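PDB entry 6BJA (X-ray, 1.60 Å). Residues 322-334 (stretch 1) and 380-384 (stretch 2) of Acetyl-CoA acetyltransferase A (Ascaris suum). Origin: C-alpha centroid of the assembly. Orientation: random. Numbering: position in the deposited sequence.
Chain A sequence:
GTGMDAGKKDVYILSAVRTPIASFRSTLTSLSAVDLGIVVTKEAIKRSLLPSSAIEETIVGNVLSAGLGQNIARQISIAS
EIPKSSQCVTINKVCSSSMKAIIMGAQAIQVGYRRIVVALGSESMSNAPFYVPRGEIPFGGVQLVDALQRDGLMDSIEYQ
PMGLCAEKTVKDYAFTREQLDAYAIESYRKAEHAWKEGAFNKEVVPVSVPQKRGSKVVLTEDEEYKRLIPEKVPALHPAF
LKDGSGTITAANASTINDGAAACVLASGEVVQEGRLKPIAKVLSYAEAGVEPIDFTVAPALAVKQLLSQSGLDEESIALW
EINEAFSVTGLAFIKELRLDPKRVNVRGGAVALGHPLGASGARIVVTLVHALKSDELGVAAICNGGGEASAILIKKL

Stretch 1 (322-334) INEAFSVTGLAFI
Stretch 2 380-384: AAICN

How does stretch 1 first meet stretch 2? Ile322, extended at phi/psi -118/118, lies beside Ala381 in a parallel bridge, their CA atoms 5.0 Å apart and their side chains on the same face of the sheet. Stretch 2, Ala380 to Asn384, belongs to a strand that begins earlier in the chain, with phi between -94 and -148 and psi between 132 and 164. The carbonyl of Ala381 is the anchor: its O accepts a hydrogen bond from Asn323 N at 3.1 Å, with an angle of 161° at the hydrogen, and also receives a CA-H...O contact from Ile322 CA at 3.5 Å. Ile322 takes chi1 t and chi2 p, which brings its CD1 to 4.3 Å from Ala381 CB. The small Ala381 methyl has Ile322 close by and, as described below, the Phe333 ring.

What continues the pairing once the direct hydrogen bond has been made? Asn323, at -65/130, sits next to Ile382, with 5.1 Å between their CA atoms. Its CB points toward stretch 2 and packs 3.6 Å from Ile382 CG1, Ile382 having chi1 and chi2 both t. Beyond this point two waters fill the gap. Water 2 donates to Asn323 O at 2.7 Å and accepts from Cys383 N at 2.9 Å; water 1 donates to Asn323 OD1 at 3.0 Å and to Cys383 O at 2.9 Å. Asparagine suits this site because its amide oxygen, carried by chi1 t and chi2 -124°, extends the backbone link through water.

What does the bend before the helix bring to the contact? Glu324, at -91/71, directs its CB away, and its carboxylate is hydrogen-bonded elsewhere in the structure. A weak hydrogen bond from Ala325 N to Asn323 O, 3.1 Å, spans the bend. Ala325, at -54/-42, turns its CB toward stretch 2, 4.4 Å from Cys383 SG, an apolar contact. Phe326 is extended at -142/163, and its O accepts from Thr329 N at 3.0 Å.

Which helical residues reach back to the strand? Thr329 and Phe333, one turn apart and joined by the hydrogen bond from Phe333 N to Thr329 O at 3.2 Å, both point their CB atoms toward it. Thr329, chi1 -42°, sets its CG2 4.1 Å from Cys383 SG, where Cys383 has chi1 p; the methyl offers the sulfur an apolar surface. Phe333, chi1 t and chi2 80°, is long enough to span from helix to strand, bringing CE1 to 4.1 Å from Ala381 CB and meeting the methyl obliquely. All these contacting residues are buried, and the contact buries 288 Å², both sides summed.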

# COMPACT_ATOMS: atom_id res chain seq x y z
N ILE A 322 -4.38 2.65 -39.51
CA ILE A 322 -4.35 3.79 -38.59
C ILE A 322 -4.75 3.26 -37.23
O ILE A 322 -5.82 2.70 -37.06
CB ILE A 322 -5.30 4.98 -39.01
CG1 ILE A 322 -5.35 6.06 -37.94
CG2 ILE A 322 -6.72 4.50 -39.30
CD1 ILE A 322 -4.03 6.74 -37.69
N ASN A 323 -3.86 3.35 -36.25
CA ASN A 323 -4.18 2.73 -34.98
C ASN A 323 -5.37 3.44 -34.35
O ASN A 323 -5.40 4.67 -34.24
CB ASN A 323 -2.98 2.74 -34.02
CG ASN A 323 -3.25 1.91 -32.77
OD1 ASN A 323 -3.16 2.39 -31.64
ND2 ASN A 323 -3.59 0.66 -32.98
N GLU A 324 -6.34 2.64 -33.93
CA GLU A 324 -7.62 3.17 -33.44
C GLU A 324 -7.59 3.40 -31.94
O GLU A 324 -8.24 2.68 -31.19
CB GLU A 324 -8.78 2.22 -33.78
CG GLU A 324 -8.92 1.95 -35.24
CD GLU A 324 -10.06 0.99 -35.56
OE1 GLU A 324 -10.57 0.29 -34.65
OE2 GLU A 324 -10.38 0.93 -36.76
N ALA A 325 -6.85 4.42 -31.51
CA ALA A 325 -6.88 4.77 -30.11
C ALA A 325 -8.33 5.01 -29.71
O ALA A 325 -8.78 4.56 -28.66
CB ALA A 325 -6.03 5.99 -29.85
N PHE A 326 -9.05 5.69 -30.60
CA PHE A 326 -10.48 5.97 -30.47
C PHE A 326 -11.08 5.85 -31.85
O PHE A 326 -10.36 5.94 -32.83
CB PHE A 326 -10.72 7.37 -29.90
CG PHE A 326 -10.07 7.58 -28.57
CD1 PHE A 326 -10.74 7.26 -27.41
CD2 PHE A 326 -8.76 8.03 -28.49
CE1 PHE A 326 -10.14 7.40 -26.18
CE2 PHE A 326 -8.14 8.17 -27.27
CZ PHE A 326 -8.82 7.85 -26.11
N SER A 327 -12.40 5.71 -31.95
CA SER A 327 -13.03 5.73 -33.26
C SER A 327 -12.71 7.03 -34.00
O SER A 327 -12.52 7.05 -35.22
CB SER A 327 -14.54 5.57 -33.12
OG SER A 327 -14.86 4.23 -32.77
N VAL A 328 -12.66 8.14 -33.27
CA VAL A 328 -12.38 9.41 -33.92
C VAL A 328 -10.99 9.42 -34.57
O VAL A 328 -10.79 10.12 -35.55
CB VAL A 328 -12.52 10.61 -32.94
CG1 VAL A 328 -11.63 10.46 -31.69
CG2 VAL A 328 -12.22 11.93 -33.65
N THR A 329 -10.05 8.62 -34.05
CA THR A 329 -8.73 8.56 -34.67
C THR A 329 -8.82 8.09 -36.12
O THR A 329 -8.20 8.66 -37.02
CB THR A 329 -7.82 7.61 -33.90
OG1 THR A 329 -8.02 7.81 -32.49
CG2 THR A 329 -6.35 7.84 -34.26
N GLY A 330 -9.61 7.04 -36.35
CA GLY A 330 -9.82 6.54 -37.69
C GLY A 330 -10.58 7.50 -38.58
O GLY A 330 -10.18 7.77 -39.71
N LEU A 331 -11.68 8.01 -38.05
CA LEU A 331 -12.52 8.94 -38.82
C LEU A 331 -11.76 10.20 -39.23
O LEU A 331 -11.87 10.67 -40.36
CB LEU A 331 -13.74 9.33 -38.01
CG LEU A 331 -14.79 8.23 -37.89
CD1 LEU A 331 -15.80 8.57 -36.84
CD2 LEU A 331 -15.48 7.96 -39.25
N ALA A 332 -10.99 10.76 -38.31
CA ALA A 332 -10.26 11.99 -38.60
C ALA A 332 -9.22 11.74 -39.69
O ALA A 332 -9.02 12.55 -40.58
CB ALA A 332 -9.60 12.54 -37.34
N PHE A 333 -8.53 10.60 -39.60
CA PHE A 333 -7.49 10.25 -40.55
C PHE A 333 -8.07 10.12 -41.95
O PHE A 333 -7.54 10.68 -42.91
CB PHE A 333 -6.83 8.94 -40.06
CG PHE A 333 -5.66 8.46 -40.86
CD1 PHE A 333 -4.39 9.03 -40.68
CD2 PHE A 333 -5.79 7.37 -41.72
CE1 PHE A 333 -3.28 8.53 -41.37
CE2 PHE A 333 -4.68 6.88 -42.42
CZ PHE A 333 -3.44 7.46 -42.25
N ILE A 334 -9.15 9.33 -42.05
CA ILE A 334 -9.82 9.08 -43.32
C ILE A 334 -10.34 10.38 -43.93
O ILE A 334 -10.18 10.62 -45.13
CB ILE A 334 -10.96 8.07 -43.10
CG1 ILE A 334 -10.40 6.70 -42.78
CG2 ILE A 334 -11.85 7.96 -44.33
CD1 ILE A 334 -11.41 5.74 -42.25
N ALA A 380 1.37 2.45 -42.45
CA ALA A 380 0.90 2.29 -41.09
C ALA A 380 1.23 3.56 -40.33
O ALA A 380 2.36 4.05 -40.41
CB ALA A 380 1.53 1.07 -40.42
N ALA A 381 0.24 4.08 -39.60
CA ALA A 381 0.39 5.32 -38.84
C ALA A 381 -0.23 5.21 -37.46
O ALA A 381 -1.23 4.53 -37.27
CB ALA A 381 -0.23 6.45 -39.59
N ILE A 382 0.42 5.85 -36.48
CA ILE A 382 -0.03 5.75 -35.10
C ILE A 382 0.27 7.05 -34.35
O ILE A 382 1.33 7.63 -34.54
CB ILE A 382 0.63 4.54 -34.39
CG1 ILE A 382 0.09 4.31 -32.99
CG2 ILE A 382 2.15 4.64 -34.43
CD1 ILE A 382 0.38 2.84 -32.52
N CYS A 383 -0.72 7.54 -33.59
CA CYS A 383 -0.55 8.70 -32.73
C CYS A 383 -0.18 8.27 -31.32
O CYS A 383 -0.34 7.11 -30.93
CB CYS A 383 -1.83 9.55 -32.69
SG CYS A 383 -3.24 8.80 -31.82
N ASN A 384 0.33 9.22 -30.54
CA ASN A 384 0.57 8.93 -29.14
C ASN A 384 0.31 10.10 -28.25
O ASN A 384 0.38 11.25 -28.68
CB ASN A 384 2.00 8.38 -28.90
CG ASN A 384 3.12 9.31 -29.32
OD1 ASN A 384 3.71 9.16 -30.40
ND2 ASN A 384 3.50 10.22 -28.44
O HOH W 1 -2.47 5.16 -30.83
O HOH W 2 -3.22 6.07 -33.54